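Putative silent information regulator 2 (Leishmania infantum, PDB 5OL0) probably removes acetyl groups from lysine side chains of proteins in an NAD-dependent reaction, as a zinc-containing class I sirtuin thought to regulate gene expression. Local coordinates at residues Glu164-Glu169 against Thr174-Ser179; Leu80-Pro85 against Cys154-Thr159; Ile184-Pro187 against Gly193-Leu196. All coordinates share one frame; numbering follows the deposited sequence.

Contact 1: residues Glu164-Glu169 against Thr174-Ser179. With ZN (zinc ion), chain E.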
loop_
_atom_site.group_PDB
_atom_site.type_symbol
_atom_site.label_atom_id
_atom_site.label_comp_id
_atom_site.label_asym_id
_atom_site.label_seq_id
_atom_site.Cartn_x
_atom_site.Cartn_y
_atom_site.Cartn_z
ATOM N N GLU A 164 10.438 -15.482 -13.396
ATOM C CA GLU A 164 11.883 -15.718 -13.366
ATOM C C GLU A 164 12.502 -15.319 -14.705
ATOM O O GLU A 164 13.498 -14.666 -14.721
ATOM C CB GLU A 164 12.095 -17.213 -13.028
ATOM C CG GLU A 164 13.525 -17.698 -12.928
ATOM C CD GLU A 164 13.701 -18.820 -11.886
ATOM O OE1 GLU A 164 12.845 -19.745 -11.759
ATOM O OE2 GLU A 164 14.694 -18.736 -11.127
ATOM N N GLN A 165 11.864 -15.681 -15.819
ATOM C CA GLN A 165 12.284 -15.223 -17.125
ATOM C C GLN A 165 12.217 -13.710 -17.230
ATOM O O GLN A 165 13.164 -13.082 -17.720
ATOM C CB GLN A 165 11.485 -15.869 -18.241
ATOM C CG GLN A 165 12.023 -15.423 -19.559
ATOM C CD GLN A 165 11.310 -15.941 -20.744
ATOM O OE1 GLN A 165 10.462 -16.856 -20.688
ATOM N NE2 GLN A 165 11.667 -15.364 -21.870
ATOM N N ASN A 166 11.117 -13.126 -16.740
ATOM C CA ASN A 166 10.945 -11.682 -16.806
ATOM C C ASN A 166 12.021 -10.949 -15.999
ATOM O O ASN A 166 12.520 -9.949 -16.422
ATOM C CB ASN A 166 9.535 -11.278 -16.354
ATOM C CG ASN A 166 9.273 -9.791 -16.498
ATOM O OD1 ASN A 166 9.597 -9.137 -17.526
ATOM N ND2 ASN A 166 8.724 -9.238 -15.472
ATOM N N TYR A 167 12.369 -11.485 -14.848
ATOM C CA TYR A 167 13.418 -10.972 -13.987
ATOM C C TYR A 167 14.783 -11.023 -14.702
ATOM O O TYR A 167 15.498 -10.043 -14.742
ATOM C CB TYR A 167 13.452 -11.784 -12.667
ATOM C CG TYR A 167 14.757 -11.601 -11.891
ATOM C CD1 TYR A 167 14.949 -10.505 -11.073
ATOM C CD2 TYR A 167 15.796 -12.488 -12.054
ATOM C CE1 TYR A 167 16.158 -10.302 -10.424
ATOM C CE2 TYR A 167 17.004 -12.303 -11.408
ATOM C CZ TYR A 167 17.174 -11.223 -10.577
ATOM O OH TYR A 167 18.403 -11.046 -9.963
ATOM N N LEU A 168 15.101 -12.165 -15.289
ATOM C CA LEU A 168 16.396 -12.343 -15.928
ATOM C C LEU A 168 16.520 -11.429 -17.154
ATOM O O LEU A 168 17.562 -10.781 -17.360
ATOM C CB LEU A 168 16.591 -13.807 -16.334
ATOM C CG LEU A 168 16.873 -14.733 -15.146
ATOM C CD1 LEU A 168 16.991 -16.150 -15.602
ATOM C CD2 LEU A 168 18.130 -14.295 -14.431
ATOM N N GLU A 169 15.442 -11.338 -17.922
ATOM C CA GLU A 169 15.423 -10.432 -19.075
ATOM C C GLU A 169 15.532 -8.964 -18.669
ATOM O O GLU A 169 16.406 -8.225 -19.148
ATOM C CB GLU A 169 14.216 -10.713 -19.945
ATOM C CG GLU A 169 14.444 -11.917 -20.833
ATOM C CD GLU A 169 13.205 -12.357 -21.583
ATOM O OE1 GLU A 169 12.120 -11.749 -21.458
ATOM O OE2 GLU A 169 13.311 -13.350 -22.293
ATOM N N THR A 174 16.832 -6.593 -21.321
ATOM C CA THR A 174 15.869 -7.055 -22.335
ATOM C C THR A 174 14.390 -6.854 -21.917
ATOM O O THR A 174 13.967 -7.340 -20.866
ATOM C CB THR A 174 16.100 -8.495 -22.598
ATOM O OG1 THR A 174 17.401 -8.627 -23.156
ATOM C CG2 THR A 174 15.067 -9.080 -23.585
ATOM N N VAL A 175 13.620 -6.143 -22.753
ATOM C CA VAL A 175 12.154 -6.068 -22.627
ATOM C C VAL A 175 11.491 -7.388 -22.999
ATOM O O VAL A 175 11.525 -7.763 -24.147
ATOM C CB VAL A 175 11.555 -4.945 -23.532
ATOM C CG1 VAL A 175 10.043 -4.965 -23.535
ATOM C CG2 VAL A 175 12.008 -3.573 -23.096
ATOM N N SER A 176 10.805 -8.032 -22.057
ATOM C CA SER A 176 10.132 -9.305 -22.307
ATOM C C SER A 176 8.949 -9.219 -23.257
ATOM O O SER A 176 8.218 -8.207 -23.292
ATOM C CB SER A 176 9.636 -9.893 -20.994
ATOM O OG SER A 176 10.718 -10.130 -20.095
ATOM N N ARG A 177 8.745 -10.301 -24.000
ATOM C CA ARG A 177 7.728 -10.344 -25.057
ATOM C C ARG A 177 6.941 -11.626 -24.982
ATOM O O ARG A 177 7.507 -12.690 -24.757
ATOM C CB ARG A 177 8.401 -10.265 -26.433
ATOM C CG ARG A 177 9.051 -8.928 -26.730
ATOM C CD ARG A 177 7.966 -7.990 -27.254
ATOM N NE ARG A 177 8.422 -6.642 -27.563
ATOM C CZ ARG A 177 7.642 -5.675 -28.077
ATOM N NH1 ARG A 177 6.351 -5.893 -28.346
ATOM N NH2 ARG A 177 8.153 -4.460 -28.299
ATOM N N CYS A 178 5.630 -11.504 -25.171
ATOM C CA CYS A 178 4.682 -12.595 -25.160
ATOM C C CYS A 178 5.016 -13.620 -26.253
ATOM O O CYS A 178 5.328 -13.234 -27.362
ATOM C CB CYS A 178 3.318 -12.016 -25.486
ATOM S SG CYS A 178 1.908 -13.102 -25.268
ATOM N N SER A 179 4.920 -14.909 -25.947
ATOM C CA SER A 179 5.173 -15.980 -26.941
ATOM C C SER A 179 3.895 -16.399 -27.695
ATOM O O SER A 179 3.887 -17.414 -28.389
ATOM C CB SER A 179 5.761 -17.202 -26.249
ATOM O OG SER A 179 6.835 -16.826 -25.401
HETATM ZN ZN ZN E . 0.206 -11.540 -25.593
HETATM O O HOH W 1 10.934 -12.317 -23.927
#
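Glu169, on helix 163-171, lays its side chain over the loop that follows, and its carboxylate meets the hydroxyl of Ser176. Ser176 OG donates to Glu169 OE1 at 2.5 Å, a short bond that uses the anti lone pair of the oxygen, the one turned away from OE2. The reach comes from an extended chain: CG of Glu169 lies anti to the carbonyl carbon (chi1 -80°), and chi2 of 172° carries the carboxylate straight on towards the loop. The other oxygen is held from within the helix, where Gln165 NE2 donates to Glu169 OE2 at 2.6 Å. That bond lies in the Gln165 amide plane but meets the carboxylate from above, 46° out of its plane. Grips on both oxygens probably restrict rotation of the carboxylate. A water extends the network, giving a hydrogen to Glu169 OE1 at 2.8 Å and accepting one from Arg177 N at 3.0 Å. Closer to the backbone, Thr174 N donates to Glu169 O at 2.8 Å, and the side chains of Glu169 and Thr174 pack at a slant, Glu169 CB lying 3.9 Å from Thr174 CB. Asn166 approaches Ser176 from the preceding helical turn, its OD1 3.0 Å from Ser176 OG; the same OD1 is bonded to the hydroxyl of Tyr89. Cys178 SG binds the zinc at 2.3 Å, with Cys154, Cys157 and Cys181 completing the site. The contact thus joins helix 163-171 to the zinc-binding loop: Phe161 of strand 160-161 touches Asn166, Glu169 and Ser176, Val185 of strand 185-187 pairs with Ser176, and helix 85-95 supplies Tyr89.

Contact 2: residues Leu80-Pro85 against Cys154-Thr159. With ZN (zinc ion), chain E.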
loop_
_atom_site.group_PDB
_atom_site.type_symbol
_atom_site.label_atom_id
_atom_site.label_comp_id
_atom_site.label_asym_id
_atom_site.label_seq_id
_atom_site.Cartn_x
_atom_site.Cartn_y
_atom_site.Cartn_z
ATOM N N LEU A 80 2.730 4.991 -22.082
ATOM C CA LEU A 80 4.204 5.035 -22.155
ATOM C C LEU A 80 4.867 3.656 -22.253
ATOM O O LEU A 80 5.857 3.503 -22.947
ATOM C CB LEU A 80 4.797 5.780 -20.992
ATOM C CG LEU A 80 6.228 6.231 -21.239
ATOM C CD1 LEU A 80 6.288 7.217 -22.405
ATOM C CD2 LEU A 80 6.783 6.875 -19.979
ATOM N N LEU A 81 4.331 2.656 -21.558
ATOM C CA LEU A 81 4.836 1.278 -21.719
ATOM C C LEU A 81 4.722 0.737 -23.147
ATOM O O LEU A 81 5.665 0.154 -23.672
ATOM C CB LEU A 81 4.117 0.310 -20.762
ATOM C CG LEU A 81 4.707 -1.098 -20.743
ATOM C CD1 LEU A 81 6.085 -1.089 -20.106
ATOM C CD2 LEU A 81 3.734 -2.022 -20.031
ATOM N N ARG A 82 3.578 0.949 -23.790
ATOM C CA ARG A 82 3.431 0.522 -25.195
ATOM C C ARG A 82 4.368 1.299 -26.119
ATOM O O ARG A 82 4.807 0.789 -27.096
ATOM C CB ARG A 82 2.035 0.727 -25.685
ATOM C CG ARG A 82 1.023 -0.079 -24.963
ATOM C CD ARG A 82 -0.075 -0.414 -25.900
ATOM N NE ARG A 82 -1.013 -1.368 -25.337
ATOM C CZ ARG A 82 -2.041 -1.067 -24.564
ATOM N NH1 ARG A 82 -2.304 0.184 -24.198
ATOM N NH2 ARG A 82 -2.840 -2.052 -24.150
ATOM N N GLU A 83 4.669 2.534 -25.787
ATOM C CA GLU A 83 5.400 3.388 -26.702
ATOM C C GLU A 83 6.889 3.212 -26.546
ATOM O O GLU A 83 7.606 3.102 -27.544
ATOM C CB GLU A 83 5.006 4.835 -26.424
ATOM C CG GLU A 83 5.285 5.816 -27.544
ATOM C CD GLU A 83 4.292 6.961 -27.574
ATOM O OE1 GLU A 83 3.430 7.032 -26.669
ATOM O OE2 GLU A 83 4.364 7.778 -28.519
ATOM N N LYS A 84 7.342 3.204 -25.290
ATOM C CA LYS A 84 8.758 3.202 -24.964
ATOM C C LYS A 84 8.988 2.322 -23.694
ATOM O O LYS A 84 9.254 2.865 -22.595
ATOM C CB LYS A 84 9.230 4.627 -24.696
ATOM C CG LYS A 84 9.119 5.603 -25.853
ATOM C CD LYS A 84 10.073 6.764 -25.608
ATOM C CE LYS A 84 9.762 8.008 -26.436
ATOM N NZ LYS A 84 10.394 9.198 -25.780
ATOM N N PRO A 85 8.887 0.993 -23.850
ATOM C CA PRO A 85 9.008 0.060 -22.715
ATOM C C PRO A 85 10.383 0.141 -21.999
ATOM O O PRO A 85 10.460 -0.005 -20.781
ATOM C CB PRO A 85 8.697 -1.313 -23.324
ATOM C CG PRO A 85 8.849 -1.161 -24.809
ATOM C CD PRO A 85 8.679 0.294 -25.140
ATOM N N CYS A 154 1.511 -10.747 -20.339
ATOM C CA CYS A 154 1.357 -9.876 -21.517
ATOM C C CYS A 154 0.300 -8.796 -21.327
ATOM O O CYS A 154 -0.805 -9.075 -20.889
ATOM C CB CYS A 154 0.913 -10.703 -22.716
ATOM S SG CYS A 154 0.773 -9.734 -24.246
ATOM N N ILE A 155 0.626 -7.559 -21.638
ATOM C CA ILE A 155 -0.366 -6.483 -21.515
ATOM C C ILE A 155 -1.436 -6.535 -22.635
ATOM O O ILE A 155 -2.502 -5.996 -22.442
ATOM C CB ILE A 155 0.278 -5.068 -21.515
ATOM C CG1 ILE A 155 0.749 -4.685 -22.934
ATOM C CG2 ILE A 155 1.368 -4.968 -20.412
ATOM C CD1 ILE A 155 1.442 -3.358 -23.033
ATOM N N GLU A 156 -1.136 -7.109 -23.807
ATOM C CA GLU A 156 -2.126 -7.182 -24.904
ATOM C C GLU A 156 -3.118 -8.344 -24.672
ATOM O O GLU A 156 -4.312 -8.109 -24.569
ATOM C CB GLU A 156 -1.460 -7.285 -26.314
ATOM C CG GLU A 156 -0.501 -6.164 -26.785
ATOM C CD GLU A 156 -0.888 -4.705 -26.452
ATOM O OE1 GLU A 156 -2.062 -4.357 -26.113
ATOM O OE2 GLU A 156 0.015 -3.842 -26.549
ATOM N N CYS A 157 -2.635 -9.586 -24.573
ATOM C CA CYS A 157 -3.516 -10.765 -24.398
ATOM C C CYS A 157 -3.642 -11.316 -22.985
ATOM O O CYS A 157 -4.361 -12.289 -22.793
ATOM C CB CYS A 157 -3.076 -11.890 -25.351
ATOM S SG CYS A 157 -1.554 -12.807 -24.910
ATOM N N HIS A 158 -2.942 -10.740 -22.002
ATOM C CA HIS A 158 -3.020 -11.190 -20.594
ATOM C C HIS A 158 -2.518 -12.638 -20.298
ATOM O O HIS A 158 -2.697 -13.159 -19.188
ATOM C CB HIS A 158 -4.421 -10.887 -20.019
ATOM C CG HIS A 158 -4.798 -9.433 -20.126
ATOM N ND1 HIS A 158 -4.175 -8.442 -19.392
ATOM C CD2 HIS A 158 -5.682 -8.799 -20.929
ATOM C CE1 HIS A 158 -4.668 -7.265 -19.723
ATOM N NE2 HIS A 158 -5.588 -7.455 -20.652
ATOM N N THR A 159 -1.824 -13.254 -21.255
ATOM C CA THR A 159 -1.248 -14.593 -21.032
ATOM C C THR A 159 -0.056 -14.504 -20.034
ATOM O O THR A 159 0.925 -13.775 -20.328
ATOM C CB THR A 159 -0.664 -15.217 -22.321
ATOM O OG1 THR A 159 -1.683 -15.298 -23.318
ATOM C CG2 THR A 159 -0.078 -16.623 -22.058
HETATM ZN ZN ZN E . 0.206 -11.540 -25.593
#
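Arg82 and Glu156 meet because both chains bend at chi2: the arginine turns there, with CG anti to its carbonyl carbon, and the glutamate folds at -40° to raise its carboxylate towards helix 78-83. The salt bridge joins that helix to the first CxxC turn of the sirtuin Cys4 zinc module. Arg82 grips side-on with two nitrogens, NE donating to Glu156 OE2 at 2.9 Å and NH2 to Glu156 OE1 at 3.1 Å. The two planes lie 21° apart, so the carboxylate meets the guanidinium edge nearly coplanar with it. NE points into the syn lone pair of OE2, almost within the guanidinium plane, whereas the NH2 bond is tilted from both planes; a weak third bond runs from NE to OE1. Pairing of the charges probably favours the ionised carboxylate.

Next to the bridge the packing is apolar. Ile155 sends CG2 to Leu81 CD2 at 3.8 Å, and its CD1 lies the same distance from Arg82 CG, so the start of the arginine chain crosses the end of the isoleucine obliquely. Lys186 of strand 185-187 touches both Leu81 and Ile155 and continues this layer. On either side of the Ile155-Glu156 pair in sequence, Cys154 and Cys157 bind the zinc together with Cys178 and Cys181. Within the turn, Cys157 N donates to Cys154 SG at 3.4 Å, with an N-H...S angle of 166°.

Contact 3: residues Ile184-Pro187 against Gly193-Leu196; sequences IVKP and GENL
Strand 185-187, an outer strand of the small antiparallel sheet in the sirtuin zinc-binding module, is joined here to the loop that lines the acetylated-peptide site. The link is a salt bridge between Lys186 on the strand and Glu194 in the loop before helix 198-207. Lys186 NZ donates to Glu194 OE1 at 2.8 Å, while Glu194 OE2 lies farther from NZ, at 3.4 Å. The ammonium group therefore favours one oxygen instead of straddling the carboxylate.

The two chains approach from opposite directions and together cover the distance between backbones whose CA atoms, in Lys186 and Glu194, are 12.4 Å apart. Lys186 places CG between its backbone N and carbonyl carbon (chi1 60°), runs extended through chi2 and chi3, and bends only at chi4, which turns NZ onto the acid. Glu194 is extended beyond CG.

Both charged ends have further partners. Lys186 NZ also bonds to Val189 O and makes a cation-pi interaction with the ring of Phe191, while Glu194 OE1 accepts from Phe191 N. The bridge is thus cross-braced by the segment connecting its two halves, and these partners probably restrict NZ and OE1 to their observed places.

Backbone hydrogen bonds from Gly193 and Glu194 hold the bound peptide, and Leu196 packs on its modified side chain, so the acid that meets the lysine also contributes main-chain atoms to substrate binding. Lys186 CE lies 3.1 Å from Glu194 OE1, and NZ meets that oxygen on its syn side, 23° out of the carboxylate plane.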
loop_
_atom_site.group_PDB
_atom_site.type_symbol
_atom_site.label_atom_id
_atom_site.label_comp_id
_atom_site.label_asym_id
_atom_site.label_seq_id
_atom_site.Cartn_x
_atom_site.Cartn_y
_atom_site.Cartn_z
ATOM N N ILE A 184 4.114 -6.791 -25.374
ATOM C CA ILE A 184 5.011 -6.444 -24.290
ATOM C C ILE A 184 4.551 -7.055 -22.965
ATOM O O ILE A 184 3.370 -6.924 -22.584
ATOM C CB ILE A 184 5.073 -4.925 -24.092
ATOM C CG1 ILE A 184 5.863 -4.275 -25.240
ATOM C CG2 ILE A 184 5.772 -4.580 -22.755
ATOM C CD1 ILE A 184 5.448 -2.825 -25.483
ATOM N N VAL A 185 5.483 -7.705 -22.276
ATOM C CA VAL A 185 5.221 -8.329 -20.962
ATOM C C VAL A 185 5.717 -7.363 -19.891
ATOM O O VAL A 185 6.736 -6.601 -20.075
ATOM C CB VAL A 185 5.864 -9.726 -20.865
ATOM C CG1 VAL A 185 5.985 -10.242 -19.420
ATOM C CG2 VAL A 185 5.041 -10.712 -21.700
ATOM N N LYS A 186 4.979 -7.361 -18.782
ATOM C CA LYS A 186 5.421 -6.718 -17.569
ATOM C C LYS A 186 5.012 -7.534 -16.372
ATOM O O LYS A 186 4.098 -8.388 -16.476
ATOM C CB LYS A 186 4.900 -5.281 -17.476
ATOM C CG LYS A 186 3.389 -5.144 -17.487
ATOM C CD LYS A 186 3.009 -3.812 -16.846
ATOM C CE LYS A 186 1.508 -3.610 -16.943
ATOM N NZ LYS A 186 0.747 -4.552 -16.073
ATOM N N PRO A 187 5.680 -7.285 -15.227
ATOM C CA PRO A 187 5.156 -7.802 -13.959
ATOM C C PRO A 187 3.754 -7.335 -13.751
ATOM O O PRO A 187 3.358 -6.291 -14.344
ATOM C CB PRO A 187 6.075 -7.189 -12.925
ATOM C CG PRO A 187 7.332 -6.948 -13.649
ATOM C CD PRO A 187 6.917 -6.511 -15.029
ATOM N N GLY A 193 -4.371 3.351 -16.098
ATOM C CA GLY A 193 -5.111 2.942 -17.273
ATOM C C GLY A 193 -5.445 1.464 -17.331
ATOM O O GLY A 193 -6.101 1.019 -18.261
ATOM N N GLU A 194 -5.046 0.697 -16.324
ATOM C CA GLU A 194 -5.400 -0.711 -16.261
ATOM C C GLU A 194 -6.483 -0.955 -15.227
ATOM O O GLU A 194 -6.669 -0.157 -14.287
ATOM C CB GLU A 194 -4.188 -1.541 -15.846
ATOM C CG GLU A 194 -3.645 -2.527 -16.828
ATOM C CD GLU A 194 -2.433 -3.296 -16.245
ATOM O OE1 GLU A 194 -1.303 -2.701 -16.122
ATOM O OE2 GLU A 194 -2.610 -4.500 -15.888
ATOM N N ASN A 195 -7.118 -2.117 -15.330
ATOM C CA ASN A 195 -8.115 -2.523 -14.348
ATOM C C ASN A 195 -7.465 -2.937 -13.036
ATOM O O ASN A 195 -6.417 -3.480 -13.044
ATOM C CB ASN A 195 -8.965 -3.684 -14.880
ATOM C CG ASN A 195 -9.869 -3.248 -15.999
ATOM O OD1 ASN A 195 -10.734 -2.398 -15.823
ATOM N ND2 ASN A 195 -9.636 -3.796 -17.166
ATOM N N LEU A 196 -8.074 -2.626 -11.905
ATOM C CA LEU A 196 -7.570 -3.168 -10.623
ATOM C C LEU A 196 -8.101 -4.599 -10.462
ATOM O O LEU A 196 -9.118 -4.956 -11.068
ATOM C CB LEU A 196 -8.048 -2.341 -9.444
ATOM C CG LEU A 196 -7.162 -1.143 -9.113
ATOM C CD1 LEU A 196 -7.327 -0.019 -10.166
ATOM C CD2 LEU A 196 -7.513 -0.613 -7.695
#

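Contacts 1 and 2 and segment 184-187 belong to the smaller, zinc-bearing part of the sirtuin, apart from the parallel six-stranded sheet; segment 193-196 lies in the peptide-binding loop that follows in the chain. Contact 2 closes before contact 1 opens, and contact 3 comes last. The centres of contacts 2 and 3 are about 7 Å apart, those of 1 and 2 about 12 Å, and those of 1 and 3 about 14 Å. Contacts 1 and 2 share the zinc. Segment 184-187 touches both: Ser176 O lies 3.0 Å from Val185 N, and Ile184 O lies 3.0 Å from Ile155 N. Segment 184-187 therefore connects the metal site with the peptide-binding loop.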